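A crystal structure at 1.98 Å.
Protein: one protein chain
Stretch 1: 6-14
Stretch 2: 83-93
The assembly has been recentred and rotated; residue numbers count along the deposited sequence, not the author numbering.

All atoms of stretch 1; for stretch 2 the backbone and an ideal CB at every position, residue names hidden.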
ATOM      1  N   SER A   6       7.556  17.966   5.521  1.00 27.40           N
ATOM      2  CA  SER A   6       7.492  16.562   5.121  1.00 27.11           C
ATOM      3  C   SER A   6       8.515  15.661   5.809  1.00 27.65           C
ATOM      4  O   SER A   6       9.550  16.113   6.309  1.00 26.81           O
ATOM      5  CB  SER A   6       7.679  16.432   3.613  1.00 25.44           C
ATOM      6  OG  SER A   6       9.051  16.541   3.291  1.00 24.70           O
ATOM      7  N   GLY A   7       8.209  14.372   5.813  1.00 27.70           N
ATOM      8  CA  GLY A   7       9.086  13.399   6.423  1.00 26.83           C
ATOM      9  C   GLY A   7       9.098  12.138   5.589  1.00 27.87           C
ATOM     10  O   GLY A   7       8.120  11.809   4.902  1.00 23.90           O
ATOM     11  N   LYS A   8      10.220  11.432   5.650  1.00 30.11           N
ATOM     12  CA  LYS A   8      10.404  10.198   4.910  1.00 30.67           C
ATOM     13  C   LYS A   8      10.919   9.148   5.884  1.00 31.32           C
ATOM     14  O   LYS A   8      11.667   9.464   6.815  1.00 30.30           O
ATOM     15  CB  LYS A   8      11.412  10.420   3.787  1.00 31.88           C
ATOM     16  CG  LYS A   8      10.922   9.976   2.421  1.00 37.71           C
ATOM     17  CD  LYS A   8      11.293   8.530   2.114  1.00 40.81           C
ATOM     18  CE  LYS A   8      12.795   8.386   1.897  1.00 43.03           C
ATOM     19  NZ  LYS A   8      13.166   7.032   1.389  1.00 43.67           N
ATOM     20  N   ARG A   9      10.518   7.902   5.669  1.00 29.98           N
ATOM     21  CA  ARG A   9      10.942   6.820   6.538  1.00 30.54           C
ATOM     22  C   ARG A   9      10.931   5.493   5.790  1.00 29.83           C
ATOM     23  O   ARG A   9       9.957   5.167   5.107  1.00 29.27           O
ATOM     24  CB  ARG A   9      10.007   6.744   7.746  1.00 32.78           C
ATOM     25  CG  ARG A   9      10.438   5.764   8.806  1.00 37.71           C
ATOM     26  CD  ARG A   9      11.810   6.120   9.352  1.00 42.50           C
ATOM     27  NE  ARG A   9      12.093   5.396  10.588  1.00 45.79           N
ATOM     28  CZ  ARG A   9      11.486   5.633  11.746  1.00 47.01           C
ATOM     29  NH1 ARG A   9      11.806   4.920  12.820  1.00 49.03           N
ATOM     30  NH2 ARG A   9      10.569   6.591  11.834  1.00 45.46           N
ATOM     31  N   VAL A  10      12.019   4.738   5.912  1.00 27.40           N
ATOM     32  CA  VAL A  10      12.125   3.436   5.260  1.00 25.53           C
ATOM     33  C   VAL A  10      12.475   2.378   6.291  1.00 25.58           C
ATOM     34  O   VAL A  10      13.486   2.493   6.983  1.00 25.44           O
ATOM     35  CB  VAL A  10      13.222   3.425   4.182  1.00 24.72           C
ATOM     36  CG1 VAL A  10      13.426   2.006   3.665  1.00 21.77           C
ATOM     37  CG2 VAL A  10      12.841   4.350   3.047  1.00 21.71           C
ATOM     38  N   ILE A  11      11.644   1.347   6.395  1.00 24.42           N
ATOM     39  CA  ILE A  11      11.906   0.286   7.353  1.00 23.88           C
ATOM     40  C   ILE A  11      12.016  -1.074   6.668  1.00 24.80           C
ATOM     41  O   ILE A  11      11.257  -1.393   5.748  1.00 24.09           O
ATOM     42  CB  ILE A  11      10.814   0.239   8.450  1.00 24.81           C
ATOM     43  CG1 ILE A  11       9.474  -0.188   7.857  1.00 25.30           C
ATOM     44  CG2 ILE A  11      10.671   1.619   9.094  1.00 24.42           C
ATOM     45  CD1 ILE A  11       8.345  -0.236   8.875  1.00 26.29           C
ATOM     46  N   HIS A  12      12.988  -1.860   7.118  1.00 24.67           N
ATOM     47  CA  HIS A  12      13.237  -3.189   6.580  1.00 24.39           C
ATOM     48  C   HIS A  12      12.820  -4.224   7.606  1.00 22.68           C
ATOM     49  O   HIS A  12      13.190  -4.138   8.776  1.00 22.99           O
ATOM     50  CB  HIS A  12      14.722  -3.343   6.237  1.00 27.79           C
ATOM     51  CG  HIS A  12      15.150  -2.541   5.047  1.00 30.86           C
ATOM     52  ND1 HIS A  12      16.456  -2.502   4.606  1.00 33.47           N
ATOM     53  CD2 HIS A  12      14.440  -1.776   4.184  1.00 30.91           C
ATOM     54  CE1 HIS A  12      16.530  -1.750   3.521  1.00 34.19           C
ATOM     55  NE2 HIS A  12      15.320  -1.297   3.244  1.00 32.60           N
ATOM     56  N   ILE A  13      12.046  -5.209   7.168  1.00 22.09           N
ATOM     57  CA  ILE A  13      11.560  -6.236   8.076  1.00 20.69           C
ATOM     58  C   ILE A  13      11.782  -7.667   7.582  1.00 21.88           C
ATOM     59  O   ILE A  13      11.461  -8.006   6.436  1.00 20.57           O
ATOM     60  CB  ILE A  13      10.052  -6.040   8.350  1.00 20.37           C
ATOM     61  CG1 ILE A  13       9.801  -4.637   8.917  1.00 20.53           C
ATOM     62  CG2 ILE A  13       9.558  -7.089   9.334  1.00 21.02           C
ATOM     63  CD1 ILE A  13       8.326  -4.325   9.189  1.00 17.06           C
ATOM     64  N   GLY A  14      12.340  -8.500   8.456  1.00 20.84           N
ATOM     65  CA  GLY A  14      12.561  -9.894   8.121  1.00 21.33           C
ATOM     66  C   GLY A  14      11.504 -10.726   8.826  1.00 21.15           C
ATOM     67  O   GLY A  14      11.279 -10.539  10.020  1.00 22.77           O
ATOM     68  N   UNK A  83       5.385  12.228  14.026  1.00 21.99           N
ATOM     69  CA  UNK A  83       4.145  11.542  13.685  1.00 21.15           C
ATOM     70  C   UNK A  83       4.482  10.251  12.943  1.00 18.34           C
ATOM     71  O   UNK A  83       3.931   9.196  13.238  1.00 18.48           O
ATOM     72  CB  UNK A  83       3.235  12.437  12.841  1.00 21.15           C
ATOM     73  N   UNK A  84       5.395  10.337  11.984  1.00 17.59           N
ATOM     74  CA  UNK A  84       5.795   9.152  11.237  1.00 20.27           C
ATOM     75  C   UNK A  84       6.363   8.121  12.212  1.00 20.57           C
ATOM     76  O   UNK A  84       6.031   6.939  12.122  1.00 20.25           O
ATOM     77  CB  UNK A  84       6.817   9.504  10.155  1.00 20.27           C
ATOM     78  N   UNK A  85       7.200   8.569  13.149  1.00 22.24           N
ATOM     79  CA  UNK A  85       7.789   7.661  14.139  1.00 24.76           C
ATOM     80  C   UNK A  85       6.723   6.919  14.921  1.00 23.26           C
ATOM     81  O   UNK A  85       6.810   5.709  15.102  1.00 20.57           O
ATOM     82  CB  UNK A  85       8.691   8.434  15.103  1.00 24.76           C
ATOM     83  N   UNK A  86       5.725   7.656  15.399  1.00 23.00           N
ATOM     84  CA  UNK A  86       4.630   7.059  16.151  1.00 22.55           C
ATOM     85  C   UNK A  86       3.837   6.068  15.299  1.00 22.67           C
ATOM     86  O   UNK A  86       3.473   4.988  15.767  1.00 21.58           O
ATOM     87  CB  UNK A  86       3.702   8.152  16.685  1.00 22.55           C
ATOM     88  N   UNK A  87       3.567   6.439  14.048  1.00 21.45           N
ATOM     89  CA  UNK A  87       2.823   5.566  13.147  1.00 22.55           C
ATOM     90  C   UNK A  87       3.559   4.246  12.962  1.00 21.81           C
ATOM     91  O   UNK A  87       2.948   3.179  13.002  1.00 22.77           O
ATOM     92  CB  UNK A  87       2.602   6.247  11.795  1.00 22.55           C
ATOM     93  N   UNK A  88       4.871   4.336  12.756  1.00 21.55           N
ATOM     94  CA  UNK A  88       5.724   3.167  12.552  1.00 22.30           C
ATOM     95  C   UNK A  88       5.783   2.274  13.796  1.00 23.87           C
ATOM     96  O   UNK A  88       5.624   1.057  13.698  1.00 24.17           O
ATOM     97  CB  UNK A  88       7.136   3.613  12.166  1.00 22.30           C
ATOM     98  N   UNK A  89       6.016   2.870  14.961  1.00 25.51           N
ATOM     99  CA  UNK A  89       6.067   2.085  16.194  1.00 26.50           C
ATOM    100  C   UNK A  89       4.735   1.353  16.389  1.00 25.28           C
ATOM    101  O   UNK A  89       4.712   0.186  16.775  1.00 24.58           O
ATOM    102  CB  UNK A  89       6.373   2.980  17.396  1.00 26.50           C
ATOM    103  N   UNK A  90       3.627   2.037  16.116  1.00 25.18           N
ATOM    104  CA  UNK A  90       2.313   1.413  16.246  1.00 25.88           C
ATOM    105  C   UNK A  90       2.245   0.207  15.317  1.00 24.01           C
ATOM    106  O   UNK A  90       1.708  -0.834  15.686  1.00 24.19           O
ATOM    107  CB  UNK A  90       1.195   2.408  15.929  1.00 25.88           C
ATOM    108  N   UNK A  91       2.793   0.359  14.111  1.00 22.38           N
ATOM    109  CA  UNK A  91       2.803  -0.720  13.131  1.00 22.58           C
ATOM    110  C   UNK A  91       3.543  -1.941  13.689  1.00 22.28           C
ATOM    111  O   UNK A  91       3.016  -3.042  13.662  1.00 21.87           O
ATOM    112  CB  UNK A  91       3.451  -0.251  11.827  1.00 22.58           C
ATOM    113  N   UNK A  92       4.755  -1.745  14.200  1.00 21.35           N
ATOM    114  CA  UNK A  92       5.526  -2.850  14.786  1.00 22.82           C
ATOM    115  C   UNK A  92       4.706  -3.583  15.853  1.00 24.18           C
ATOM    116  O   UNK A  92       4.633  -4.814  15.866  1.00 23.26           O
ATOM    117  CB  UNK A  92       6.830  -2.328  15.393  1.00 22.82           C
ATOM    118  N   UNK A  93       4.103  -2.809  16.753  1.00 24.96           N
ATOM    119  CA  UNK A  93       3.296  -3.357  17.836  1.00 25.91           C
ATOM    120  C   UNK A  93       2.149  -4.216  17.326  1.00 24.53           C
ATOM    121  O   UNK A  93       1.863  -5.288  17.864  1.00 21.94           O
ATOM    122  CB  UNK A  93       2.744  -2.223  18.702  1.00 25.91           C
TER

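Stretch 2 is helical throughout, with phi near -60° and psi near -45°, and runs at 30° to the strand 6-14, the axes approaching to 9.2 Å.

Position 83 has nothing of the strand within 5.5 Å of its CB, so stretch 1 barely constrains it; it is Leu83.

At position 84 CA-to-CB points toward the strand, and the CB lies 4.9 Å from Arg9 CB. Gly7 has no side chain and leaves a hollow beside it, so a medium-sized aliphatic residue, such as valine, leucine or isoleucine, would suit. The residue is Ile84. Its CD1 reaches 3.3 Å from Gly7 C, in the space that a CB on Gly7 would need, while Ile84 CG2 packs 3.5 Å from Arg9 CB.

Position 85 points sideways, but its CB is 4.2 Å from Arg9 NH2. That nearby positive charge favours an acceptor: aspartate or glutamate, or less strongly asparagine or glutamine. Asp85 answers it with a salt bridge, in which Arg9 NH2 donates a hydrogen bond to Asp85 OD1 at 2.4 Å. The contact is very short, its N-H...acceptor angle of 121° far from linear.

Positions 86 and 87 have no strand atom near their CB atoms, and many residues would fit; they are Glu86 and Ala87.

Position 88 again points toward the strand, its CB 4.6 Å from Arg9 NH2 and 5.1 Å from Ile11 CG2. A small or medium aliphatic residue could fill the gap. Val88 does so: its CG1 lies 4.0 Å from Ile11 CG2, and its CG2 lies 4.1 Å from Arg9 CG.

Position 89 points away, which suits a polar residue; Glu89 makes no close contact. Position 90 is out of reach of the strand, which sets no demand there, so many residues would do; Arg90 makes a long salt bridge to position 93. Position 91 points toward the strand without approaching it closely, leaving the choice open; Ala91 adds little.

Position 92 points sideways, with no strand atom within 5.5 Å of its CB. Only a long side chain could return to Ile11 and Ile13, so methionine or an aromatic would be plausible. Tyr92 spans the distance: its CE2 lies 3.8 Å from Ile11 CD1, and Ile13 CD1 meets the ring edge, 4.1 Å from Tyr92 CE2. A water weakly links Tyr92 OH to Arg9 NH1.

Position 93 is equally unconstrained; Glu93 contacts nothing in the strand.

Stretch 2 83-93: LIDEAVERAYE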
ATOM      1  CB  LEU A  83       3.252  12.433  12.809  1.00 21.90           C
ATOM      2  CG  LEU A  83       2.061  11.731  12.142  1.00 20.59           C
ATOM      3  CD1 LEU A  83       1.263  10.976  13.190  1.00 24.83           C
ATOM      4  CD2 LEU A  83       1.185  12.753  11.432  1.00 22.23           C
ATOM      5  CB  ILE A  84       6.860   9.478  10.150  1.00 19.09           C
ATOM      6  CG1 ILE A  84       6.237  10.334   9.048  1.00 16.42           C
ATOM      7  CG2 ILE A  84       7.393   8.188   9.534  1.00 19.44           C
ATOM      8  CD1 ILE A  84       7.203  10.631   7.904  1.00 17.39           C
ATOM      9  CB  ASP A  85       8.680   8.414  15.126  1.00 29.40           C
ATOM     10  CG  ASP A  85       9.958   8.910  14.491  1.00 35.61           C
ATOM     11  OD1 ASP A  85      10.575   8.144  13.716  1.00 38.76           O
ATOM     12  OD2 ASP A  85      10.352  10.062  14.775  1.00 38.15           O
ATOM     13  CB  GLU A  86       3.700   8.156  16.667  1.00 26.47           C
ATOM     14  CG  GLU A  86       4.099   8.705  18.019  1.00 31.07           C
ATOM     15  CD  GLU A  86       3.462  10.047  18.310  1.00 35.67           C
ATOM     16  OE1 GLU A  86       2.241  10.201  18.077  1.00 38.12           O
ATOM     17  OE2 GLU A  86       4.187  10.948  18.778  1.00 35.59           O
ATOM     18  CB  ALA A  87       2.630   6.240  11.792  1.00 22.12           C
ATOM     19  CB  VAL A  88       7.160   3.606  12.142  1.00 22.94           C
ATOM     20  CG1 VAL A  88       8.127   2.403  12.117  1.00 21.32           C
ATOM     21  CG2 VAL A  88       7.109   4.261  10.773  1.00 21.73           C
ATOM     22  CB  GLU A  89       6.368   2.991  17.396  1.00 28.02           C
ATOM     23  CG  GLU A  89       7.814   3.500  17.434  1.00 33.58           C
ATOM     24  CD  GLU A  89       8.838   2.381  17.617  1.00 36.01           C
ATOM     25  OE1 GLU A  89       9.840   2.357  16.864  1.00 36.97           O
ATOM     26  OE2 GLU A  89       8.646   1.530  18.516  1.00 35.65           O
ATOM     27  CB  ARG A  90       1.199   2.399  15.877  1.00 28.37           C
ATOM     28  CG  ARG A  90      -0.202   1.795  15.933  1.00 32.13           C
ATOM     29  CD  ARG A  90      -0.513   1.273  17.331  1.00 37.00           C
ATOM     30  NE  ARG A  90      -0.505   2.345  18.322  1.00 41.63           N
ATOM     31  CZ  ARG A  90      -1.480   3.240  18.467  1.00 43.59           C
ATOM     32  NH1 ARG A  90      -2.550   3.189  17.683  1.00 44.67           N
ATOM     33  NH2 ARG A  90      -1.385   4.190  19.393  1.00 43.02           N
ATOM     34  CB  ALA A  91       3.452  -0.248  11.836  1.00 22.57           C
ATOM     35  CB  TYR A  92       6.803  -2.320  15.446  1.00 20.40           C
ATOM     36  CG  TYR A  92       7.818  -1.731  14.494  1.00 17.83           C
ATOM     37  CD1 TYR A  92       8.625  -0.669  14.887  1.00 18.20           C
ATOM     38  CD2 TYR A  92       7.989  -2.246  13.213  1.00 19.85           C
ATOM     39  CE1 TYR A  92       9.580  -0.125  14.028  1.00 18.31           C
ATOM     40  CE2 TYR A  92       8.943  -1.709  12.341  1.00 20.54           C
ATOM     41  CZ  TYR A  92       9.731  -0.648  12.759  1.00 19.61           C
ATOM     42  OH  TYR A  92      10.655  -0.100  11.903  1.00 20.85           O
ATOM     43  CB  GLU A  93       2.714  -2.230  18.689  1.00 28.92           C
ATOM     44  CG  GLU A  93       2.041  -2.727  19.956  1.00 36.92           C
ATOM     45  CD  GLU A  93       1.075  -1.719  20.559  1.00 42.73           C
ATOM     46  OE1 GLU A  93       0.696  -1.908  21.738  1.00 44.78           O
ATOM     47  OE2 GLU A  93       0.686  -0.750  19.863  1.00 45.66           O
TER
HETATM   48  O   HOH W   1      13.205   1.838  12.786  1.00 22.34           O
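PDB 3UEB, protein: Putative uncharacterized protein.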